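Local coordinates for DUF411 domain-containing protein (Pseudomonas aeruginosa, PDB 6WIS) that binds a cysteine-bridged cluster of four copper ions and is thought to contribute to bacterial copper resistance, at residues A[7-12]-A[32-37]; A[77-82]-A[118-123]. One frame throughout, in Å; residues are numbered along the deposited sequence.

Contact 1: A[7-12]-A[32-37]; sequences VHRDAN and DHVEAD. With ZN (zinc ion), chain K; ZN (zinc ion), chain L.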
ATOM      1  N   VAL A   7       5.857   7.347  -2.805  1.00 22.30           N
ATOM      2  CA  VAL A   7       4.545   6.939  -3.308  1.00 21.86           C
ATOM      3  C   VAL A   7       4.386   7.383  -4.762  1.00 29.59           C
ATOM      4  O   VAL A   7       4.545   8.573  -5.083  1.00 30.48           O
ATOM      5  CB  VAL A   7       3.415   7.497  -2.436  1.00 25.40           C
ATOM      6  CG1 VAL A   7       2.048   7.053  -2.987  1.00 21.29           C
ATOM      7  CG2 VAL A   7       3.606   7.011  -0.982  1.00 23.92           C
ATOM      8  N   HIS A   8       4.067   6.425  -5.631  1.00 25.40           N
ATOM      9  CA  HIS A   8       3.645   6.685  -7.007  1.00 26.29           C
ATOM     10  C   HIS A   8       2.133   6.528  -7.037  1.00 26.22           C
ATOM     11  O   HIS A   8       1.623   5.447  -6.719  1.00 25.52           O
ATOM     12  CB  HIS A   8       4.292   5.707  -7.998  1.00 26.35           C
ATOM     13  CG  HIS A   8       5.721   5.384  -7.701  1.00 32.76           C
ATOM     14  ND1 HIS A   8       6.764   5.839  -8.479  1.00 37.54           N
ATOM     15  CD2 HIS A   8       6.282   4.640  -6.715  1.00 39.13           C
ATOM     16  CE1 HIS A   8       7.907   5.399  -7.983  1.00 38.66           C
ATOM     17  NE2 HIS A   8       7.644   4.671  -6.911  1.00 39.75           N
ATOM     18  N   ARG A   9       1.410   7.593  -7.392  1.00 27.86           N
ATOM     19  CA  ARG A   9      -0.042   7.561  -7.253  1.00 26.47           C
ATOM     20  C   ARG A   9      -0.753   7.954  -8.545  1.00 24.85           C
ATOM     21  O   ARG A   9      -0.244   8.736  -9.351  1.00 28.23           O
ATOM     22  CB  ARG A   9      -0.512   8.463  -6.101  1.00 20.68           C
ATOM     23  CG  ARG A   9      -0.108   9.930  -6.230  1.00 26.95           C
ATOM     24  CD  ARG A   9      -0.742  10.775  -5.128  1.00 30.03           C
ATOM     25  NE  ARG A   9      -0.157  12.105  -5.033  1.00 34.91           N
ATOM     26  CZ  ARG A   9      -0.685  13.217  -5.551  1.00 37.46           C
ATOM     27  NH1 ARG A   9      -1.826  13.179  -6.226  1.00 31.15           N
ATOM     28  NH2 ARG A   9      -0.066  14.380  -5.378  1.00 32.07           N
ATOM     29  N   ASP A  10      -1.951   7.392  -8.712  1.00 30.82           N
ATOM     30  CA  ASP A  10      -2.822   7.702  -9.843  1.00 33.27           C
ATOM     31  C   ASP A  10      -3.123   9.192  -9.915  1.00 36.75           C
ATOM     32  O   ASP A  10      -3.267   9.870  -8.888  1.00 33.43           O
ATOM     33  CB  ASP A  10      -4.124   6.929  -9.714  1.00 33.63           C
ATOM     34  CG  ASP A  10      -4.022   5.528 -10.265  1.00 38.52           C
ATOM     35  OD1 ASP A  10      -2.939   5.172 -10.782  1.00 34.14           O
ATOM     36  OD2 ASP A  10      -5.023   4.788 -10.191  1.00 43.85           O
ATOM     37  N   ALA A  11      -3.200   9.711 -11.133  1.00 28.74           N
ATOM     38  CA  ALA A  11      -3.618  11.101 -11.291  1.00 34.89           C
ATOM     39  C   ALA A  11      -5.059  11.271 -10.823  1.00 27.98           C
ATOM     40  O   ALA A  11      -5.890  10.373 -10.994  1.00 31.65           O
ATOM     41  CB  ALA A  11      -3.488  11.549 -12.756  1.00 30.68           C
ATOM     42  N   ASN A  12      -5.343  12.430 -10.210  1.00 36.90           N
ATOM     43  CA  ASN A  12      -6.716  12.869  -9.895  1.00 35.12           C
ATOM     44  C   ASN A  12      -7.422  11.908  -8.942  1.00 35.86           C
ATOM     45  O   ASN A  12      -8.619  11.638  -9.066  1.00 36.10           O
ATOM     46  CB  ASN A  12      -7.555  13.070 -11.167  1.00 39.23           C
ATOM     47  CG  ASN A  12      -8.877  13.798 -10.876  1.00 43.26           C
ATOM     48  OD1 ASN A  12      -8.880  14.850 -10.231  1.00 44.46           O
ATOM     49  ND2 ASN A  12      -9.994  13.213 -11.295  1.00 38.41           N
ATOM     50  N   ASP A  32       6.176  11.936  -2.872  1.00 28.53           N
ATOM     51  CA  ASP A  32       5.212  11.373  -3.809  1.00 34.44           C
ATOM     52  C   ASP A  32       5.135  12.183  -5.092  1.00 36.25           C
ATOM     53  O   ASP A  32       5.480  13.363  -5.133  1.00 38.12           O
ATOM     54  CB  ASP A  32       3.806  11.287  -3.202  1.00 33.34           C
ATOM     55  CG  ASP A  32       3.233  12.647  -2.866  1.00 40.25           C
ATOM     56  OD1 ASP A  32       3.786  13.299  -1.947  1.00 41.59           O
ATOM     57  OD2 ASP A  32       2.236  13.061  -3.520  1.00 38.57           O
ATOM     58  N   HIS A  33       4.594  11.542  -6.119  1.00 34.00           N
ATOM     59  CA  HIS A  33       4.281  12.214  -7.371  1.00 37.98           C
ATOM     60  C   HIS A  33       3.175  11.446  -8.062  1.00 35.57           C
ATOM     61  O   HIS A  33       3.013  10.241  -7.864  1.00 31.05           O
ATOM     62  CB  HIS A  33       5.492  12.270  -8.290  1.00 35.69           C
ATOM     63  CG  HIS A  33       6.134  10.938  -8.451  1.00 37.96           C
ATOM     64  ND1 HIS A  33       6.947  10.392  -7.482  1.00 35.73           N
ATOM     65  CD2 HIS A  33       6.025  10.003  -9.423  1.00 40.67           C
ATOM     66  CE1 HIS A  33       7.343   9.194  -7.869  1.00 39.56           C
ATOM     67  NE2 HIS A  33       6.799   8.935  -9.044  1.00 38.30           N
ATOM     68  N   VAL A  34       2.435  12.178  -8.885  1.00 37.21           N
ATOM     69  CA  VAL A  34       1.520  11.601  -9.850  1.00 30.22           C
ATOM     70  C   VAL A  34       2.309  10.830 -10.909  1.00 38.89           C
ATOM     71  O   VAL A  34       3.297  11.332 -11.466  1.00 30.25           O
ATOM     72  CB  VAL A  34       0.674  12.734 -10.445  1.00 35.61           C
ATOM     73  CG1 VAL A  34      -0.262  12.234 -11.501  1.00 31.56           C
ATOM     74  CG2 VAL A  34      -0.098  13.406  -9.318  1.00 39.03           C
ATOM     75  N   GLU A  35       1.861   9.603 -11.199  1.00 33.63           N
ATOM     76  CA  GLU A  35       2.614   8.626 -11.993  1.00 38.25           C
ATOM     77  C   GLU A  35       2.339   8.747 -13.490  1.00 32.76           C
ATOM     78  O   GLU A  35       1.180   8.776 -13.901  1.00 34.93           O
ATOM     79  CB  GLU A  35       2.256   7.196 -11.564  1.00 29.17           C
ATOM     80  CG  GLU A  35       2.892   6.160 -12.514  1.00 35.12           C
ATOM     81  CD  GLU A  35       4.342   6.246 -12.352  1.00 37.79           C
ATOM     82  OE1 GLU A  35       4.607   6.527 -11.204  1.00 38.19           O
ATOM     83  OE2 GLU A  35       5.185   6.142 -13.278  1.00 37.41           O
ATOM     84  N   ALA A  36       3.402   8.757 -14.306  1.00 32.03           N
ATOM     85  CA  ALA A  36       3.233   8.744 -15.760  1.00 29.85           C
ATOM     86  C   ALA A  36       3.120   7.337 -16.330  1.00 41.38           C
ATOM     87  O   ALA A  36       2.417   7.143 -17.325  1.00 34.07           O
ATOM     88  CB  ALA A  36       4.399   9.463 -16.447  1.00 35.79           C
ATOM     89  N   ASP A  37       3.800   6.324 -15.731  1.00 37.41           N
ATOM     90  CA  ASP A  37       3.784   4.964 -16.295  1.00 40.12           C
ATOM     91  C   ASP A  37       3.592   3.970 -15.149  1.00 37.52           C
ATOM     92  O   ASP A  37       4.550   3.373 -14.641  1.00 33.78           O
ATOM     93  CB  ASP A  37       5.048   4.661 -17.095  1.00 41.49           C
ATOM     94  CG  ASP A  37       4.830   3.553 -18.139  1.00 49.24           C
ATOM     95  OD1 ASP A  37       3.981   2.642 -17.924  1.00 42.51           O
ATOM     96  OD2 ASP A  37       5.512   3.607 -19.184  1.00 55.67           O
TER
HETATM   97 ZN    ZN K 209       6.546   7.073 -10.151  1.00 40.74          ZN
HETATM   98 ZN    ZN L 210       2.639  15.412  -1.978  1.00 66.21          ZN
HETATM   99  O   HOH W   1      -1.597   8.431 -13.261  1.00 44.09           O
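Val7 and Asp32 stand side by side where two parallel strands, 4-9 and 29-34, run together as the two strands of a beta-alpha-beta unit whose connecting helix is 14-24. The carbonyl O of Val7 accepts the backbone N of His33 at 3.1 Å, with the CA-H of Asp32 also directed at it. On the same face of the sheet, Val7 CB rests against Asp32 CB, and helix 14-24 packs here, Trp19 on Val7 and Ile20 on Asp32.

His8 projects from the other face beside His33, both side chains pointing the same way. His8 ND1 binds a zinc ion at 2.1 Å, and His33 NE2 and Glu35 OE1 bind the same metal. Zinc holds His8 ND1 and His33 NE2 3.1 Å apart, with no hydrogen bond between them, and the ring planes stand 83° apart. A bend at chi2 (66°) turns Glu35 CD toward the zinc side, while OE2 accepts the backbone N of Asp37.

Arg9 continues the parallel pattern: its N donates to His33 O and its O accepts Glu35 N at 2.9 Å. With CG between the backbone N and the carbonyl carbon (chi1 58°), the chain then runs extended from CG to NE. Its guanidinium meets Asp32 side-on, NE at 3.0 Å and NH2 at 3.2 Å both gripping OD2, which lies in the guanidinium plane. Asp32 OD1 binds a second zinc ion, so the carboxylate is shared between two cations. Val34 CG2 lies over one guanidinium face, toward its rim.

Beyond the strand, Ala11 CB touches Val34 CG1 at 3.5 Å, and one water accepts from Ala11 N while donating to Glu35 O.

Contact 2: A[77-82]-A[118-123]; sequences RERADL and SVLAEY. With ZN (zinc ion), chain N.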
ATOM      1  N   ARG A  77       7.758  -4.498   7.098  1.00 32.12           N
ATOM      2  CA  ARG A  77       9.175  -4.172   7.201  1.00 35.99           C
ATOM      3  C   ARG A  77       9.953  -5.219   7.978  1.00 40.27           C
ATOM      4  O   ARG A  77      11.129  -5.457   7.683  1.00 40.00           O
ATOM      5  CB  ARG A  77       9.360  -2.813   7.866  1.00 34.27           C
ATOM      6  CG  ARG A  77       8.934  -1.669   7.000  1.00 32.59           C
ATOM      7  CD  ARG A  77       9.284  -0.321   7.600  1.00 35.63           C
ATOM      8  NE  ARG A  77      10.708  -0.010   7.517  1.00 36.75           N
ATOM      9  CZ  ARG A  77      11.500   0.116   8.579  1.00 42.18           C
ATOM     10  NH1 ARG A  77      11.007  -0.062   9.793  1.00 41.68           N
ATOM     11  NH2 ARG A  77      12.778   0.412   8.426  1.00 39.44           N
ATOM     12  N   GLU A  78       9.328  -5.860   8.961  1.00 36.75           N
ATOM     13  CA  GLU A  78      10.067  -6.773   9.816  1.00 44.10           C
ATOM     14  C   GLU A  78       9.939  -8.239   9.410  1.00 46.05           C
ATOM     15  O   GLU A  78      10.478  -9.098  10.102  1.00 46.82           O
ATOM     16  CB  GLU A  78       9.655  -6.574  11.273  1.00 41.05           C
ATOM     17  CG  GLU A  78       8.306  -7.089  11.679  1.00 47.65           C
ATOM     18  CD  GLU A  78       7.836  -6.420  12.961  1.00 54.16           C
ATOM     19  OE1 GLU A  78       8.424  -5.372  13.323  1.00 55.55           O
ATOM     20  OE2 GLU A  78       6.890  -6.930  13.603  1.00 61.41           O
ATOM     21  N   ARG A  79       9.293  -8.547   8.290  1.00 38.25           N
ATOM     22  CA  ARG A  79       9.177  -9.927   7.825  1.00 37.60           C
ATOM     23  C   ARG A  79      10.156 -10.107   6.667  1.00 47.54           C
ATOM     24  O   ARG A  79       9.893  -9.680   5.536  1.00 38.34           O
ATOM     25  CB  ARG A  79       7.740 -10.256   7.429  1.00 40.14           C
ATOM     26  CG  ARG A  79       6.770 -10.318   8.607  1.00 41.86           C
ATOM     27  CD  ARG A  79       6.575 -11.764   9.084  1.00 44.61           C
ATOM     28  NE  ARG A  79       6.385 -12.650   7.946  1.00 37.36           N
ATOM     29  CZ  ARG A  79       5.199 -13.052   7.490  1.00 48.66           C
ATOM     30  NH1 ARG A  79       4.080 -12.668   8.098  1.00 40.51           N
ATOM     31  NH2 ARG A  79       5.134 -13.844   6.424  1.00 43.51           N
ATOM     32  N   ALA A  80      11.298 -10.745   6.964  1.00 47.51           N
ATOM     33  CA  ALA A  80      12.344 -10.918   5.961  1.00 41.97           C
ATOM     34  C   ALA A  80      11.893 -11.772   4.784  1.00 37.03           C
ATOM     35  O   ALA A  80      12.489 -11.682   3.706  1.00 42.94           O
ATOM     36  CB  ALA A  80      13.586 -11.533   6.600  1.00 49.71           C
ATOM     37  N   ASP A  81      10.853 -12.586   4.954  1.00 35.26           N
ATOM     38  CA  ASP A  81      10.363 -13.399   3.845  1.00 42.24           C
ATOM     39  C   ASP A  81       9.453 -12.637   2.871  1.00 40.21           C
ATOM     40  O   ASP A  81       9.126 -13.187   1.810  1.00 39.56           O
ATOM     41  CB  ASP A  81       9.610 -14.622   4.385  1.00 34.81           C
ATOM     42  CG  ASP A  81       8.485 -14.236   5.323  1.00 43.76           C
ATOM     43  OD1 ASP A  81       8.724 -13.394   6.216  1.00 45.79           O
ATOM     44  OD2 ASP A  81       7.363 -14.761   5.169  1.00 46.44           O
ATOM     45  N   LEU A  82       9.041 -11.406   3.183  1.00 39.91           N
ATOM     46  CA  LEU A  82       8.069 -10.676   2.367  1.00 39.44           C
ATOM     47  C   LEU A  82       8.737  -9.537   1.608  1.00 35.21           C
ATOM     48  O   LEU A  82       9.532  -8.773   2.169  1.00 34.62           O
ATOM     49  CB  LEU A  82       6.922 -10.109   3.213  1.00 36.75           C
ATOM     50  CG  LEU A  82       6.051 -11.102   3.980  1.00 37.12           C
ATOM     51  CD1 LEU A  82       4.966 -10.368   4.746  1.00 36.10           C
ATOM     52  CD2 LEU A  82       5.449 -12.147   3.049  1.00 32.25           C
ATOM     53  N   SER A 118       0.600 -14.416   1.876  1.00 50.45           N
ATOM     54  CA  SER A 118       0.505 -14.588   3.321  1.00 49.46           C
ATOM     55  C   SER A 118      -0.274 -13.417   3.896  1.00 48.54           C
ATOM     56  O   SER A 118       0.161 -12.267   3.779  1.00 56.50           O
ATOM     57  CB  SER A 118       1.896 -14.654   3.955  1.00 50.85           C
ATOM     58  OG  SER A 118       1.813 -14.450   5.357  1.00 65.23           O
ATOM     59  N   VAL A 119      -1.404 -13.705   4.535  1.00 49.11           N
ATOM     60  CA  VAL A 119      -2.290 -12.650   5.007  1.00 39.94           C
ATOM     61  C   VAL A 119      -1.674 -11.988   6.234  1.00 39.46           C
ATOM     62  O   VAL A 119      -1.444 -12.639   7.258  1.00 42.49           O
ATOM     63  CB  VAL A 119      -3.684 -13.210   5.295  1.00 37.85           C
ATOM     64  CG1 VAL A 119      -4.570 -12.175   6.010  1.00 41.10           C
ATOM     65  CG2 VAL A 119      -4.328 -13.670   3.997  1.00 36.95           C
ATOM     66  N   LEU A 120      -1.379 -10.688   6.124  1.00 34.36           N
ATOM     67  CA  LEU A 120      -0.838  -9.926   7.249  1.00 36.48           C
ATOM     68  C   LEU A 120      -1.916  -9.472   8.219  1.00 38.94           C
ATOM     69  O   LEU A 120      -1.646  -9.336   9.415  1.00 40.46           O
ATOM     70  CB  LEU A 120      -0.094  -8.679   6.766  1.00 37.62           C
ATOM     71  CG  LEU A 120       1.278  -8.804   6.112  1.00 41.80           C
ATOM     72  CD1 LEU A 120       1.826  -7.420   5.828  1.00 32.54           C
ATOM     73  CD2 LEU A 120       2.236  -9.605   7.010  1.00 48.38           C
ATOM     74  N   ALA A 121      -3.125  -9.214   7.729  1.00 33.57           N
ATOM     75  CA  ALA A 121      -4.171  -8.620   8.551  1.00 33.35           C
ATOM     76  C   ALA A 121      -5.500  -8.786   7.831  1.00 32.13           C
ATOM     77  O   ALA A 121      -5.558  -8.732   6.597  1.00 29.38           O
ATOM     78  CB  ALA A 121      -3.892  -7.135   8.816  1.00 30.26           C
ATOM     79  N   GLU A 122      -6.565  -8.959   8.611  1.00 30.76           N
ATOM     80  CA  GLU A 122      -7.924  -9.064   8.083  1.00 33.90           C
ATOM     81  C   GLU A 122      -8.820  -8.049   8.776  1.00 36.33           C
ATOM     82  O   GLU A 122      -8.752  -7.885   9.995  1.00 34.03           O
ATOM     83  CB  GLU A 122      -8.505 -10.478   8.283  1.00 33.92           C
ATOM     84  CG  GLU A 122      -7.950 -11.521   7.345  1.00 48.67           C
ATOM     85  CD  GLU A 122      -8.542 -12.904   7.596  1.00 50.12           C
ATOM     86  N   TYR A 123      -9.655  -7.367   7.995  1.00 27.80           N
ATOM     87  CA  TYR A 123     -10.550  -6.334   8.513  1.00 34.46           C
ATOM     88  C   TYR A 123     -11.971  -6.655   8.069  1.00 34.10           C
ATOM     89  O   TYR A 123     -12.223  -6.791   6.852  1.00 34.71           O
ATOM     90  CB  TYR A 123     -10.102  -4.936   8.054  1.00 29.65           C
ATOM     91  CG  TYR A 123      -8.703  -4.607   8.592  1.00 31.47           C
ATOM     92  CD1 TYR A 123      -8.521  -4.177   9.908  1.00 34.01           C
ATOM     93  CD2 TYR A 123      -7.569  -4.773   7.801  1.00 30.04           C
ATOM     94  CE1 TYR A 123      -7.253  -3.893  10.415  1.00 31.35           C
ATOM     95  CE2 TYR A 123      -6.296  -4.482   8.294  1.00 28.97           C
ATOM     96  CZ  TYR A 123      -6.145  -4.053   9.609  1.00 32.38           C
ATOM     97  OH  TYR A 123      -4.883  -3.770  10.113  1.00 29.10           O
TER
HETATM   98 ZN    ZN N 212       6.940  -5.772  15.460  1.00 84.81          ZN
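Arg79 comes toward Ser118 and Leu120 from a loop, its CB directed at the strand. CG lies anti to the carbonyl carbon (chi1 -69°), and bends at chi2 and chi3 turn the chain back toward Asp81. There NE donates to Asp81 OD1 at 3.0 Å and NH2 to OD2 at 2.7 Å, a side-on salt bridge in which each nitrogen meets its own oxygen through the syn lone pair. The nearly straight NH2 bond (176°) and the paired grip hold the guanidinium in the plane of its partner atoms.

Both residues belong to the type I beta turn from Arg79 to Leu82, closed by Leu82 N on Arg79 O, which follows helix 70-77; the facing strand 117-123 is an outermost strand of the mixed sheet and carries a classic beta bulge, Leu120 and Ala121 both opposite Val108.

Over the centre of the guanidinium lies Leu82 CD1, 3.8 Å above its plane. At the tip, Ser118 OG lies at the edge of the guanidinium, in its plane, 3.5 Å from NH2 and not hydrogen-bonded, whereas NH1 passes Leu120 CD2 at 3.7 Å. That same methyl meets Leu82 CD1, tip to tip, at 3.6 Å.

In the fold
Contact 1 and contact 2 lie at the two margins of one mixed sheet. Contact 1 pairs strand 29-34, one outermost strand, with its neighbour 4-9; contact 2 sets the turn between helix 70-77 and strand 84-86 against strand 117-123, the outermost strand at the other margin. Their centres are 25 Å apart, on opposite sides of the chain's centre, and their nearest atoms about 13 Å apart. In sequence, contact 1 closes before contact 2 opens. The copper ligands Cys13, Cys15 and Cys16 fall within the span contact 1 closes, Cys54, His55 and His67 between the contacts, and Met90 and Met97 after 77-82. Zinc ions bind to residues of both contacts, in addition to the copper cluster.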